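Local coordinates for protein free serine kinase (Thermococcus kodakarensis KOD1, PDB 5X0J) that phosphorylates free L-serine with ADP as the phosphate donor, giving O-phospho-L-serine and AMP in the first step of cysteine biosynthesis from serine, at residues V19-D24 with D63-V68; E129-A134 with A142-K147; G180-A185 with V197-A202. The protein carries 1 engineered substitution. All blocks are in the same frame, centred on the assembly; numbering follows the deposited sequence. Where two conformers were deposited one is given.

Contact 1: V19-D24 with D63-V68; sequences VFIELD and DMYLIV. With SEP (phosphoserine), chain C.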
ATOM      1  N   VAL A  19       7.695 -13.260 -16.353  1.00 15.72           N
ATOM      2  CA  VAL A  19       9.080 -13.225 -16.796  1.00 15.78           C
ATOM      3  C   VAL A  19       9.922 -12.813 -15.598  1.00 15.43           C
ATOM      4  O   VAL A  19       9.538 -11.930 -14.837  1.00 14.86           O
ATOM      5  CB  VAL A  19       9.278 -12.262 -17.995  1.00 16.12           C
ATOM      6  CG1 VAL A  19       8.726 -10.866 -17.722  1.00 15.87           C
ATOM      7  CG2 VAL A  19      10.752 -12.196 -18.393  1.00 16.42           C
ATOM      8  N   PHE A  20      11.072 -13.451 -15.426  1.00 15.70           N
ATOM      9  CA  PHE A  20      11.992 -13.049 -14.383  1.00 15.94           C
ATOM     10  C   PHE A  20      12.593 -11.694 -14.733  1.00 16.09           C
ATOM     11  O   PHE A  20      13.060 -11.488 -15.859  1.00 16.90           O
ATOM     12  CB  PHE A  20      13.120 -14.068 -14.220  1.00 16.40           C
ATOM     13  CG  PHE A  20      12.718 -15.344 -13.533  1.00 16.65           C
ATOM     14  CD1 PHE A  20      12.101 -15.335 -12.288  1.00 16.50           C
ATOM     15  CD2 PHE A  20      13.013 -16.571 -14.110  1.00 17.24           C
ATOM     16  CE1 PHE A  20      11.757 -16.514 -11.656  1.00 16.86           C
ATOM     17  CE2 PHE A  20      12.665 -17.752 -13.486  1.00 17.44           C
ATOM     18  CZ  PHE A  20      12.040 -17.726 -12.254  1.00 17.09           C
ATOM     19  N   ILE A  21      12.581 -10.778 -13.765  1.00 15.51           N
ATOM     20  CA  ILE A  21      13.229  -9.473 -13.894  1.00 15.72           C
ATOM     21  C   ILE A  21      14.112  -9.295 -12.670  1.00 15.85           C
ATOM     22  O   ILE A  21      13.736  -9.664 -11.551  1.00 15.29           O
ATOM     23  CB  ILE A  21      12.186  -8.331 -14.004  1.00 15.43           C
ATOM     24  CG1 ILE A  21      11.326  -8.486 -15.268  1.00 15.57           C
ATOM     25  CG2 ILE A  21      12.855  -6.963 -13.997  1.00 15.54           C
ATOM     26  CD1 ILE A  21      12.055  -8.285 -16.586  1.00 16.01           C
ATOM     27  N   GLU A  22      15.300  -8.739 -12.886  1.00 16.60           N
ATOM     28  CA  GLU A  22      16.242  -8.530 -11.797  1.00 17.19           C
ATOM     29  C   GLU A  22      15.728  -7.470 -10.825  1.00 16.57           C
ATOM     30  O   GLU A  22      15.246  -6.422 -11.247  1.00 16.35           O
ATOM     31  CB  GLU A  22      17.617  -8.137 -12.353  1.00 18.65           C
ATOM     32  CG  GLU A  22      18.288  -9.269 -13.112  1.00 19.96           C
ATOM     33  CD  GLU A  22      19.654  -8.909 -13.669  1.00 21.87           C
ATOM     34  OE2 GLU A  22      20.342  -9.829 -14.171  1.00 24.42           O
ATOM     35  N   LEU A  23      15.847  -7.758  -9.533  1.00 16.32           N
ATOM     36  CA  LEU A  23      15.378  -6.853  -8.473  1.00 16.33           C
ATOM     37  C   LEU A  23      16.064  -5.478  -8.560  1.00 16.97           C
ATOM     38  O   LEU A  23      15.441  -4.467  -8.274  1.00 16.72           O
ATOM     39  CB  LEU A  23      15.579  -7.471  -7.081  1.00 16.26           C
ATOM     40  CG  LEU A  23      14.807  -8.779  -6.808  1.00 16.11           C
ATOM     41  CD1 LEU A  23      15.328  -9.488  -5.571  1.00 16.28           C
ATOM     42  CD2 LEU A  23      13.301  -8.563  -6.677  1.00 15.82           C
ATOM     43  N   ASP A  24      17.326  -5.446  -8.980  0.80 17.75           N
ATOM     44  CA  ASP A  24      18.040  -4.167  -9.106  0.80 18.39           C
ATOM     45  C   ASP A  24      17.628  -3.319 -10.320  0.80 18.64           C
ATOM     46  O   ASP A  24      18.142  -2.205 -10.476  0.80 19.42           O
ATOM     47  CB  ASP A  24      19.576  -4.372  -9.051  0.80 19.31           C
ATOM     48  CG  ASP A  24      20.160  -5.014 -10.316  0.80 19.99           C
ATOM     49  OD1 ASP A  24      19.427  -5.285 -11.285  0.80 20.36           O
ATOM     50  OD2 ASP A  24      21.394  -5.222 -10.357  0.80 21.43           O
ATOM     51  N   ASP A  63      16.433   2.558 -18.117  1.00 23.07           N
ATOM     52  CA  ASP A  63      16.450   1.092 -18.172  1.00 22.99           C
ATOM     53  C   ASP A  63      16.099   0.529 -16.791  1.00 22.16           C
ATOM     54  O   ASP A  63      16.882  -0.192 -16.174  1.00 22.46           O
ATOM     55  CB  ASP A  63      17.815   0.572 -18.645  1.00 23.91           C
ATOM     56  CG  ASP A  63      18.159   1.022 -20.058  1.00 24.96           C
ATOM     57  N   MET A  64      14.897   0.881 -16.335  1.00 20.93           N
ATOM     58  CA  MET A  64      14.371   0.503 -15.020  0.70 20.33           C
ATOM     59  C   MET A  64      12.876   0.289 -15.153  1.00 19.33           C
ATOM     60  O   MET A  64      12.244   0.864 -16.046  1.00 18.87           O
ATOM     61  CB  MET A  64      14.582   1.614 -13.990  0.70 20.63           C
ATOM     62  CG  MET A  64      16.025   1.939 -13.631  0.70 21.45           C
ATOM     63  SD  MET A  64      16.858   0.622 -12.727  0.70 21.78           S
ATOM     64  CE  MET A  64      16.039   0.650 -11.134  0.70 21.55           C
ATOM     65  N   TYR A  65      12.325  -0.496 -14.233  1.00 18.34           N
ATOM     66  CA  TYR A  65      10.899  -0.762 -14.154  1.00 17.71           C
ATOM     67  C   TYR A  65      10.343  -0.195 -12.864  1.00 16.57           C
ATOM     68  O   TYR A  65      10.870  -0.468 -11.791  1.00 16.76           O
ATOM     69  CB  TYR A  65      10.662  -2.269 -14.205  1.00 18.12           C
ATOM     70  CG  TYR A  65      10.919  -2.841 -15.572  1.00 19.22           C
ATOM     71  CD1 TYR A  65       9.944  -2.769 -16.562  1.00 19.74           C
ATOM     72  CD2 TYR A  65      12.152  -3.403 -15.893  1.00 20.42           C
ATOM     73  CE1 TYR A  65      10.174  -3.265 -17.833  1.00 20.68           C
ATOM     74  CE2 TYR A  65      12.390  -3.903 -17.170  1.00 21.08           C
ATOM     75  CZ  TYR A  65      11.394  -3.819 -18.133  1.00 21.35           C
ATOM     76  OH  TYR A  65      11.610  -4.320 -19.405  1.00 23.65           O
ATOM     77  N   LEU A  66       9.297   0.620 -12.981  1.00 15.17           N
ATOM     78  CA  LEU A  66       8.490   1.043 -11.843  1.00 14.56           C
ATOM     79  C   LEU A  66       7.877  -0.193 -11.211  1.00 13.48           C
ATOM     80  O   LEU A  66       7.280  -0.999 -11.927  1.00 12.93           O
ATOM     81  CB  LEU A  66       7.360   1.941 -12.340  1.00 14.65           C
ATOM     82  CG  LEU A  66       6.313   2.371 -11.306  1.00 14.70           C
ATOM     83  CD1 LEU A  66       6.937   3.180 -10.175  1.00 15.04           C
ATOM     84  CD2 LEU A  66       5.171   3.122 -11.995  1.00 14.86           C
ATOM     85  N   ILE A  67       8.011  -0.340  -9.895  1.00 12.71           N
ATOM     86  CA  ILE A  67       7.208  -1.313  -9.151  1.00 12.24           C
ATOM     87  C   ILE A  67       5.786  -0.765  -9.073  1.00 11.92           C
ATOM     88  O   ILE A  67       5.530   0.208  -8.382  1.00 12.30           O
ATOM     89  CB  ILE A  67       7.767  -1.570  -7.739  1.00 12.19           C
ATOM     90  CG1 ILE A  67       9.180  -2.163  -7.828  1.00 12.37           C
ATOM     91  CG2 ILE A  67       6.855  -2.515  -6.967  1.00 12.15           C
ATOM     92  CD1 ILE A  67       9.896  -2.285  -6.492  1.00 12.64           C
ATOM     93  N   VAL A  68       4.869  -1.382  -9.809  1.00 11.59           N
ATOM     94  CA  VAL A  68       3.457  -1.012  -9.778  1.00 11.44           C
ATOM     95  C   VAL A  68       2.824  -1.615  -8.517  1.00 11.37           C
ATOM     96  O   VAL A  68       2.138  -0.907  -7.766  1.00 11.47           O
ATOM     97  CB  VAL A  68       2.762  -1.466 -11.082  1.00 11.57           C
ATOM     98  CG1 VAL A  68       1.261  -1.247 -11.022  1.00 11.61           C
ATOM     99  CG2 VAL A  68       3.371  -0.710 -12.259  1.00 11.79           C
TER
HETATM  100  N   SEP C 302       1.281  -0.395  -5.213  1.00 10.24           N
HETATM  101  CA  SEP C 302       0.443  -1.476  -4.608  1.00 10.39           C
HETATM  102  CB  SEP C 302       0.274  -1.198  -3.113  1.00 10.55           C
HETATM  103  OG  SEP C 302       1.562  -1.136  -2.503  1.00 10.50           O
HETATM  104  C   SEP C 302      -0.870  -1.591  -5.336  1.00 10.21           C
HETATM  105  O   SEP C 302      -1.829  -2.180  -4.798  1.00 10.48           O
HETATM  106  OXT SEP C 302      -1.013  -1.108  -6.474  1.00 10.27           O
HETATM  107  P   SEP C 302       2.471  -2.468  -2.332  1.00 10.76           P
HETATM  108  O1P SEP C 302       1.482  -3.619  -2.230  1.00 10.39           O
HETATM  109  O2P SEP C 302       3.206  -2.176  -1.063  1.00 10.95           O
HETATM  110  O3P SEP C 302       3.354  -2.502  -3.553  1.00 10.77           O
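Ile21 meets Tyr65 across this contact. Along segment 19-24, Ile21 is the first residue to reach segment 63-68. Its CG2 lies 4.1 Å from CD2 of Tyr65. The methyl comes obliquely to the phenol ring, and the two side chains run at about a right angle to each other. The first torsion of Ile21 (chi1 -63°) sets CG2 anti to the backbone N, and this branch does the touching. This touch is apolar and small.

Leu23 opens the 3-10 turn after strand 19-22. It turns from segment 63-68 and packs on Leu77 of helix 71-80, while its carbonyl accepts a bond from Trp74 NE1. Asp24 then brings its main chain, not its carboxylate, to Met64. In the modelled conformer, CE of Met64 is 3.6 Å from Asp24 O. Met64 is bent at chi2 and chi3, which folds the thioether beside this carbonyl. Both residues have a second conformer, so this touch is tentative.

At the far end of segment 63-68 the chain turns a corner at Val68. Val68 O accepts a 2.7 Å hydrogen bond from the amino N of the bound phosphoserine. Gly70 N, His71 ND1 and Trp102 NE1 are among the other groups that hold this ligand.

The contact lies at the surface of the ParB-like N-terminal domain. Strands 19-22 and 65-67 belong to one mixed sheet, separated in its order by 84-90 and 54-58. Ile21 packs on Ser87 and Leu56, and Tyr65 packs on Ile89, so their contact spans the intervening strands. Backbone bonds join Ile21 to Ala85 of strand 84-90, and Tyr65 to Lys25 and Lys27 beside and on strand 26-27.

Contact 2: E129-A134 with A142-K147; sequences EAEEKA and ALVGEK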
ATOM      1  N   GLU A 129     -16.175  18.074   8.467  1.00 14.55           N
ATOM      2  CA  GLU A 129     -15.980  18.016   7.015  1.00 14.85           C
ATOM      3  C   GLU A 129     -14.630  17.418   6.616  1.00 14.34           C
ATOM      4  O   GLU A 129     -14.230  17.517   5.463  1.00 14.28           O
ATOM      5  CB  GLU A 129     -16.169  19.403   6.398  1.00 15.58           C
ATOM      6  CG  GLU A 129     -17.610  19.900   6.427  1.00 16.56           C
ATOM      7  CD  GLU A 129     -18.530  19.199   5.442  1.00 17.51           C
ATOM      8  OE1 GLU A 129     -18.058  18.348   4.641  1.00 17.83           O
ATOM      9  OE2 GLU A 129     -19.743  19.511   5.460  1.00 19.16           O
ATOM     10  N   ALA A 130     -13.934  16.784   7.554  1.00 13.84           N
ATOM     11  CA  ALA A 130     -12.623  16.191   7.267  1.00 13.46           C
ATOM     12  C   ALA A 130     -12.647  15.212   6.086  1.00 13.54           C
ATOM     13  O   ALA A 130     -11.775  15.276   5.237  1.00 13.07           O
ATOM     14  CB  ALA A 130     -12.085  15.489   8.505  1.00 13.25           C
ATOM     15  N   GLU A 131     -13.642  14.336   6.031  1.00 13.87           N
ATOM     16  CA  GLU A 131     -13.683  13.305   4.996  1.00 14.29           C
ATOM     17  C   GLU A 131     -13.708  13.900   3.598  1.00 14.57           C
ATOM     18  O   GLU A 131     -12.920  13.479   2.740  1.00 13.94           O
ATOM     19  CB  GLU A 131     -14.884  12.385   5.186  1.00 14.96           C
ATOM     20  CG  GLU A 131     -14.934  11.251   4.174  1.00 15.56           C
ATOM     21  CD  GLU A 131     -15.823  10.107   4.582  1.00 16.21           C
ATOM     22  OE1 GLU A 131     -16.339  10.090   5.711  1.00 16.94           O
ATOM     23  OE2 GLU A 131     -16.019   9.199   3.751  1.00 16.98           O
ATOM     24  N   GLU A 132     -14.594  14.874   3.370  1.00 15.35           N
ATOM     25  CA  GLU A 132     -14.673  15.493   2.047  1.00 16.13           C
ATOM     26  C   GLU A 132     -13.456  16.360   1.738  1.00 15.10           C
ATOM     27  O   GLU A 132     -12.984  16.367   0.600  1.00 14.97           O
ATOM     28  CB  GLU A 132     -16.007  16.225   1.825  1.00 17.88           C
ATOM     29  CG  GLU A 132     -17.177  15.272   1.558  1.00 19.47           C
ATOM     30  CD  GLU A 132     -16.898  14.230   0.468  1.00 20.82           C
ATOM     31  OE1 GLU A 132     -16.383  14.591  -0.614  1.00 22.61           O
ATOM     32  OE2 GLU A 132     -17.184  13.035   0.679  1.00 22.49           O
ATOM     33  N   LYS A 133     -12.895  17.028   2.747  1.00 14.16           N
ATOM     34  CA  LYS A 133     -11.624  17.725   2.556  1.00 13.91           C
ATOM     35  C   LYS A 133     -10.525  16.762   2.093  1.00 13.60           C
ATOM     36  O   LYS A 133      -9.750  17.079   1.176  1.00 13.52           O
ATOM     37  CB  LYS A 133     -11.191  18.450   3.837  1.00 13.61           C
ATOM     38  CG  LYS A 133     -12.054  19.654   4.200  1.00 13.71           C
ATOM     39  CD  LYS A 133     -11.658  20.204   5.545  1.00 13.41           C
ATOM     40  CE  LYS A 133     -12.613  21.305   5.967  1.00 13.53           C
ATOM     41  NZ  LYS A 133     -12.103  21.940   7.205  1.00 13.54           N
ATOM     42  N   ALA A 134     -10.470  15.582   2.710  1.00 13.35           N
ATOM     43  CA  ALA A 134      -9.464  14.579   2.342  1.00 13.33           C
ATOM     44  C   ALA A 134      -9.708  14.057   0.935  1.00 13.54           C
ATOM     45  O   ALA A 134      -8.747  13.920   0.165  1.00 13.47           O
ATOM     46  CB  ALA A 134      -9.469  13.434   3.334  1.00 13.16           C
ATOM     47  N   ALA A 142      -8.156  12.323   6.538  1.00 11.81           N
ATOM     48  CA  ALA A 142      -9.268  12.414   7.488  1.00 12.06           C
ATOM     49  C   ALA A 142      -9.256  11.152   8.331  1.00 12.26           C
ATOM     50  O   ALA A 142      -9.215  10.053   7.783  1.00 12.56           O
ATOM     51  CB  ALA A 142     -10.599  12.555   6.768  1.00 12.22           C
ATOM     52  N   LEU A 143      -9.284  11.315   9.647  1.00 12.52           N
ATOM     53  CA  LEU A 143      -9.373  10.200  10.588  1.00 12.89           C
ATOM     54  C   LEU A 143     -10.820  10.101  11.024  1.00 13.32           C
ATOM     55  O   LEU A 143     -11.306  10.985  11.743  1.00 13.50           O
ATOM     56  CB  LEU A 143      -8.447  10.466  11.776  1.00 13.07           C
ATOM     57  CG  LEU A 143      -8.545   9.546  12.987  1.00 13.34           C
ATOM     58  CD1 LEU A 143      -8.314   8.103  12.576  1.00 13.34           C
ATOM     59  CD2 LEU A 143      -7.529   9.977  14.027  1.00 13.47           C
ATOM     60  N   VAL A 144     -11.523   9.075  10.552  1.00 13.86           N
ATOM     61  CA  VAL A 144     -12.971   9.014  10.689  1.00 14.80           C
ATOM     62  C   VAL A 144     -13.456   7.686  11.240  1.00 15.43           C
ATOM     63  O   VAL A 144     -12.958   6.616  10.891  1.00 15.07           O
ATOM     64  CB  VAL A 144     -13.689   9.370   9.364  1.00 15.14           C
ATOM     65  CG1 VAL A 144     -13.342  10.786   8.944  1.00 15.24           C
ATOM     66  CG2 VAL A 144     -13.369   8.383   8.254  1.00 15.42           C
ATOM     67  N   GLY A 145     -14.407   7.795  12.160  1.00 16.47           N
ATOM     68  CA  GLY A 145     -15.125   6.659  12.710  1.00 17.49           C
ATOM     69  C   GLY A 145     -16.320   7.225  13.446  1.00 18.40           C
ATOM     70  O   GLY A 145     -17.135   7.920  12.841  1.00 19.20           O
ATOM     71  N   GLU A 146     -16.396   6.973  14.751  1.00 18.97           N
ATOM     72  CA  GLU A 146     -17.424   7.602  15.589  1.00 19.69           C
ATOM     73  C   GLU A 146     -17.260   9.118  15.513  1.00 19.50           C
ATOM     74  O   GLU A 146     -18.238   9.856  15.329  1.00 20.91           O
ATOM     75  CB  GLU A 146     -17.305   7.122  17.040  1.00 20.10           C
ATOM     76  CG  GLU A 146     -18.437   7.575  17.941  1.00 20.91           C
ATOM     77  N   LYS A 147     -16.012   9.562  15.637  1.00 18.65           N
ATOM     78  CA  LYS A 147     -15.638  10.965  15.536  1.00 18.13           C
ATOM     79  C   LYS A 147     -14.927  11.221  14.206  1.00 16.96           C
ATOM     80  O   LYS A 147     -14.595  10.282  13.479  1.00 17.12           O
ATOM     81  CB  LYS A 147     -14.744  11.349  16.720  1.00 18.66           C
ATOM     82  CG  LYS A 147     -15.460  11.274  18.068  1.00 19.57           C
ATOM     83  CD  LYS A 147     -14.566  11.698  19.220  1.00 20.10           C
TER
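The methyl of Ala142 packs against the first turn of helix 130-135, between Ala130 and Ala134. Its CB is 3.7 Å from Ala130 CB. It is equally far from Ala134 CB, one helical turn on. It also lies close to the helix backbone, with Ala142 CB 3.3 Å from Ala130 O. That oxygen is already used inside the helix, where Ala134 N donates to it at 2.9 Å. Ala134 CB in turn rests 3.6 Å from the backbone N of Ala142. Three small side chains thus let strand and helix come near: the axes of helix 130-134 and strand 142-144 approach to 7.6 Å, at 142° between their directions.

One residue further out, Glu131 reaches along the strand toward Val144. Its CG is anti to the backbone N (chi1 -177°) and the chain stays extended at the next torsion. The carboxylate passes Val144 loosely, with OE1 4.3 Å from CG2. This polar end is held by two cations of helix 182-190. OE2 forms a salt bridge with Lys182 and OE1 one with Arg186. The two bridges probably fix the rotation of the carboxylate and favour its charged form.

Glu129 occupies the N-cap position, and its carbonyl accepts a bond from Lys133 N.

The contact lies in the SerK C-terminal domain, away from the annotated sites. Strands 125-126 and 141-144 both run antiparallel to strand 148-151, and helix 130-135 connects them, as in a split beta-alpha-beta unit. Ala130 also packs on Ser148 and Ala150 of that strand. On its other flank, strand 141-144 pairs with 196-199, and Leu143 turns away from this helix to pack on helix 110-119.

Contact 3: G180-A185 with V197-A202; sequences GLKEDA and VFIRKA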
ATOM      1  N   GLY A 180      -9.098  -1.284   0.485  1.00 12.47           N
ATOM      2  CA  GLY A 180      -9.249  -0.728  -0.848  1.00 12.50           C
ATOM      3  C   GLY A 180     -10.426   0.220  -1.015  1.00 12.65           C
ATOM      4  O   GLY A 180     -10.357   1.166  -1.789  1.00 12.59           O
ATOM      5  N   LEU A 181     -11.515  -0.039  -0.281  1.00 12.92           N
ATOM      6  CA  LEU A 181     -12.750   0.756  -0.383  1.00 13.40           C
ATOM      7  C   LEU A 181     -13.155   1.244   0.998  1.00 13.46           C
ATOM      8  O   LEU A 181     -13.284   0.448   1.929  1.00 13.41           O
ATOM      9  CB  LEU A 181     -13.877  -0.093  -0.963  1.00 13.66           C
ATOM     10  CG  LEU A 181     -13.703  -0.607  -2.390  1.00 13.83           C
ATOM     11  CD1 LEU A 181     -14.876  -1.522  -2.736  1.00 14.04           C
ATOM     12  CD2 LEU A 181     -13.591   0.536  -3.381  1.00 14.11           C
ATOM     13  N   LYS A 182     -13.391   2.548   1.130  1.00 13.57           N
ATOM     14  CA  LYS A 182     -13.775   3.105   2.423  1.00 13.93           C
ATOM     15  C   LYS A 182     -15.123   2.575   2.908  1.00 14.23           C
ATOM     16  O   LYS A 182     -15.351   2.463   4.107  1.00 14.16           O
ATOM     17  CB  LYS A 182     -13.765   4.638   2.411  1.00 14.11           C
ATOM     18  CG  LYS A 182     -14.860   5.314   1.607  1.00 14.41           C
ATOM     19  CD  LYS A 182     -14.686   6.817   1.669  1.00 14.74           C
ATOM     20  CE  LYS A 182     -15.811   7.523   0.944  1.00 14.97           C
ATOM     21  NZ  LYS A 182     -15.672   9.001   1.031  1.00 15.26           N
ATOM     22  N   GLU A 183     -16.011   2.256   1.978  1.00 14.82           N
ATOM     23  CA  GLU A 183     -17.301   1.671   2.367  1.00 15.55           C
ATOM     24  C   GLU A 183     -17.134   0.295   3.031  1.00 15.49           C
ATOM     25  O   GLU A 183     -17.910  -0.048   3.920  1.00 15.68           O
ATOM     26  CB  GLU A 183     -18.287   1.618   1.202  1.00 16.26           C
ATOM     27  CG  GLU A 183     -17.811   0.875  -0.021  1.00 16.88           C
ATOM     28  CD  GLU A 183     -17.157   1.764  -1.065  1.00 17.32           C
ATOM     29  OE1 GLU A 183     -16.415   2.721  -0.738  1.00 16.91           O
ATOM     30  OE2 GLU A 183     -17.366   1.489  -2.245  1.00 18.37           O
ATOM     31  N   ASP A 184     -16.117  -0.476   2.630  1.00 15.19           N
ATOM     32  CA  ASP A 184     -15.822  -1.737   3.318  1.00 15.45           C
ATOM     33  C   ASP A 184     -15.310  -1.490   4.733  1.00 15.62           C
ATOM     34  O   ASP A 184     -15.648  -2.228   5.659  1.00 15.64           O
ATOM     35  CB  ASP A 184     -14.797  -2.575   2.553  1.00 15.34           C
ATOM     36  CG  ASP A 184     -15.320  -3.108   1.231  1.00 15.58           C
ATOM     37  OD1 ASP A 184     -16.507  -2.955   0.899  1.00 16.26           O
ATOM     38  OD2 ASP A 184     -14.510  -3.712   0.510  1.00 15.41           O
ATOM     39  N   ALA A 185     -14.484  -0.458   4.892  1.00 15.61           N
ATOM     40  CA  ALA A 185     -14.009  -0.051   6.215  1.00 16.02           C
ATOM     41  C   ALA A 185     -15.199   0.330   7.100  1.00 16.69           C
ATOM     42  O   ALA A 185     -15.268  -0.103   8.248  1.00 16.90           O
ATOM     43  CB  ALA A 185     -13.021   1.100   6.109  1.00 15.81           C
ATOM     44  N   VAL A 197     -10.776   4.672  10.279  1.00 13.95           N
ATOM     45  CA  VAL A 197     -10.138   4.596   8.967  1.00 13.49           C
ATOM     46  C   VAL A 197      -9.578   5.983   8.622  1.00 13.19           C
ATOM     47  O   VAL A 197     -10.116   7.004   9.057  1.00 13.26           O
ATOM     48  CB  VAL A 197     -11.120   4.052   7.889  1.00 13.64           C
ATOM     49  CG1 VAL A 197     -12.283   4.999   7.649  1.00 13.76           C
ATOM     50  CG2 VAL A 197     -10.401   3.787   6.569  1.00 13.48           C
ATOM     51  N   PHE A 198      -8.479   6.006   7.878  1.00 12.78           N
ATOM     52  CA  PHE A 198      -7.834   7.227   7.412  1.00 12.63           C
ATOM     53  C   PHE A 198      -8.130   7.386   5.925  1.00 12.75           C
ATOM     54  O   PHE A 198      -7.681   6.559   5.116  1.00 13.15           O
ATOM     55  CB  PHE A 198      -6.322   7.168   7.604  1.00 12.43           C
ATOM     56  CG  PHE A 198      -5.856   7.247   9.030  1.00 12.37           C
ATOM     57  CD1 PHE A 198      -5.827   6.120   9.819  1.00 12.29           C
ATOM     58  CD2 PHE A 198      -5.377   8.443   9.557  1.00 12.52           C
ATOM     59  CE1 PHE A 198      -5.362   6.177  11.126  1.00 12.45           C
ATOM     60  CE2 PHE A 198      -4.904   8.505  10.856  1.00 12.56           C
ATOM     61  CZ  PHE A 198      -4.892   7.365  11.643  1.00 12.56           C
ATOM     62  N   ILE A 199      -8.850   8.444   5.565  1.00 12.70           N
ATOM     63  CA  ILE A 199      -9.252   8.703   4.179  1.00 12.76           C
ATOM     64  C   ILE A 199      -8.273   9.674   3.528  1.00 12.65           C
ATOM     65  O   ILE A 199      -7.895  10.687   4.127  1.00 12.32           O
ATOM     66  CB  ILE A 199     -10.673   9.305   4.113  1.00 13.17           C
ATOM     67  CG1 ILE A 199     -11.701   8.407   4.826  1.00 13.52           C
ATOM     68  CG2 ILE A 199     -11.085   9.612   2.673  1.00 13.08           C
ATOM     69  CD1 ILE A 199     -11.850   7.008   4.276  1.00 13.60           C
ATOM     70  N   ARG A 200      -7.863   9.370   2.299  1.00 12.54           N
ATOM     71  CA  ARG A 200      -7.004  10.241   1.495  1.00 12.84           C
ATOM     72  C   ARG A 200      -7.437  10.182   0.043  1.00 13.03           C
ATOM     73  O   ARG A 200      -7.980   9.170  -0.401  1.00 12.93           O
ATOM     74  CB  ARG A 200      -5.542   9.806   1.594  1.00 12.82           C
ATOM     75  CG  ARG A 200      -5.322   8.322   1.318  1.00 12.71           C
ATOM     76  CD  ARG A 200      -3.845   8.042   1.113  1.00 12.69           C
ATOM     77  NE  ARG A 200      -3.535   6.627   1.295  1.00 12.57           N
ATOM     78  CZ  ARG A 200      -2.338   6.149   1.632  1.00 12.76           C
ATOM     79  NH1 ARG A 200      -1.304   6.971   1.819  1.00 12.99           N
ATOM     80  NH2 ARG A 200      -2.184   4.842   1.810  1.00 12.63           N
ATOM     81  N   LYS A 201      -7.192  11.262  -0.685  0.70 13.52           N
ATOM     82  CA  LYS A 201      -7.369  11.293  -2.136  0.70 14.00           C
ATOM     83  C   LYS A 201      -6.365  10.333  -2.758  0.70 14.17           C
ATOM     84  O   LYS A 201      -5.247  10.195  -2.263  0.70 14.32           O
ATOM     85  CB  LYS A 201      -7.151  12.713  -2.673  0.70 14.43           C
ATOM     86  CG  LYS A 201      -7.429  12.901  -4.162  0.70 14.97           C
ATOM     87  CD  LYS A 201      -7.039  14.299  -4.630  0.70 15.59           C
ATOM     88  CE  LYS A 201      -7.387  14.521  -6.099  0.70 16.06           C
ATOM     89  NZ  LYS A 201      -6.712  13.565  -7.018  0.70 16.46           N
ATOM     90  N   ALA A 202      -6.775   9.663  -3.828  1.00 14.26           N
ATOM     91  CA  ALA A 202      -5.871   8.781  -4.555  1.00 14.56           C
ATOM     92  C   ALA A 202      -4.931   9.598  -5.435  1.00 15.04           C
ATOM     93  O   ALA A 202      -5.293  10.668  -5.919  1.00 15.08           O
ATOM     94  CB  ALA A 202      -6.667   7.837  -5.423  1.00 14.56           C
TER
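Lys182 carries its CG between the backbone N and the carbonyl carbon (chi1 71°), and Ile199 sets CG1 anti to its carbonyl carbon (chi1 -56°). A bend at the second torsion of Ile199 (chi2 -60°) then turns CD1 to the lysine's aliphatic part. The pair joins helix 182-190 to strand 196-199 in a split beta-alpha-beta unit. Strands 175-179 and 196-199 both run antiparallel to strand 98-107, and the helix connects them.

CD1 of Ile199 does the touching. It lies 3.6 Å from CB of Lys182 and 3.9 Å from CD of the same lysine. The side chains cross at about a right angle. Beyond CG the lysine is fully extended, so it passes the methyl with its carbon chain and takes its ammonium group well beyond it. Besides Glu131, the ammonium group has a second salt-bridge partner in Glu135 of helix 130-135. The apolar contact and the charged end therefore have different partners.

One turn further along the helix, Ala185 points to the strand and meets Val197. Val197 and Ile199 point from the same face of the strand, with Phe198 between them on the other, against helix 155-170. Val197 and Ile199 also pack on Val144 of the adjacent strand.

Past the strand, Arg200 is buried and held by Trp102 O, Ser219 OG and Pro220 O. The bond to Trp102 uses its main-chain O, while its NE1 bonds phosphoserine, so Arg200 belongs to a second shell around the substrate. The side chain of Val197 is about 9 Å from that of Trp102. The second pair closes through the branch of Val197 that lies anti to its backbone N, CG2, which is 3.8 Å from Ala185 CB.

Contacts 2 and 3 are buried neighbours in the SerK C-terminal domain, with centres about 10 Å apart. Both set a helix on the same antiparallel sheet, where strands 141-144 and 196-199 pair side by side. Alanines bring the helix close in contact 2. Contact 3 adds branched side chains and the carbon chain of a lysine to a single alanine. Charged residues link the two helices, and Ala134 CB also packs on Ile199 O at 3.3 Å. Contact 1 stands apart at the surface of the ParB-like domain, its centre about 37 Å from that of contact 2. Its main touch is between two strands of one sheet that are not neighbours, and it alone includes a phosphoserine-binding residue.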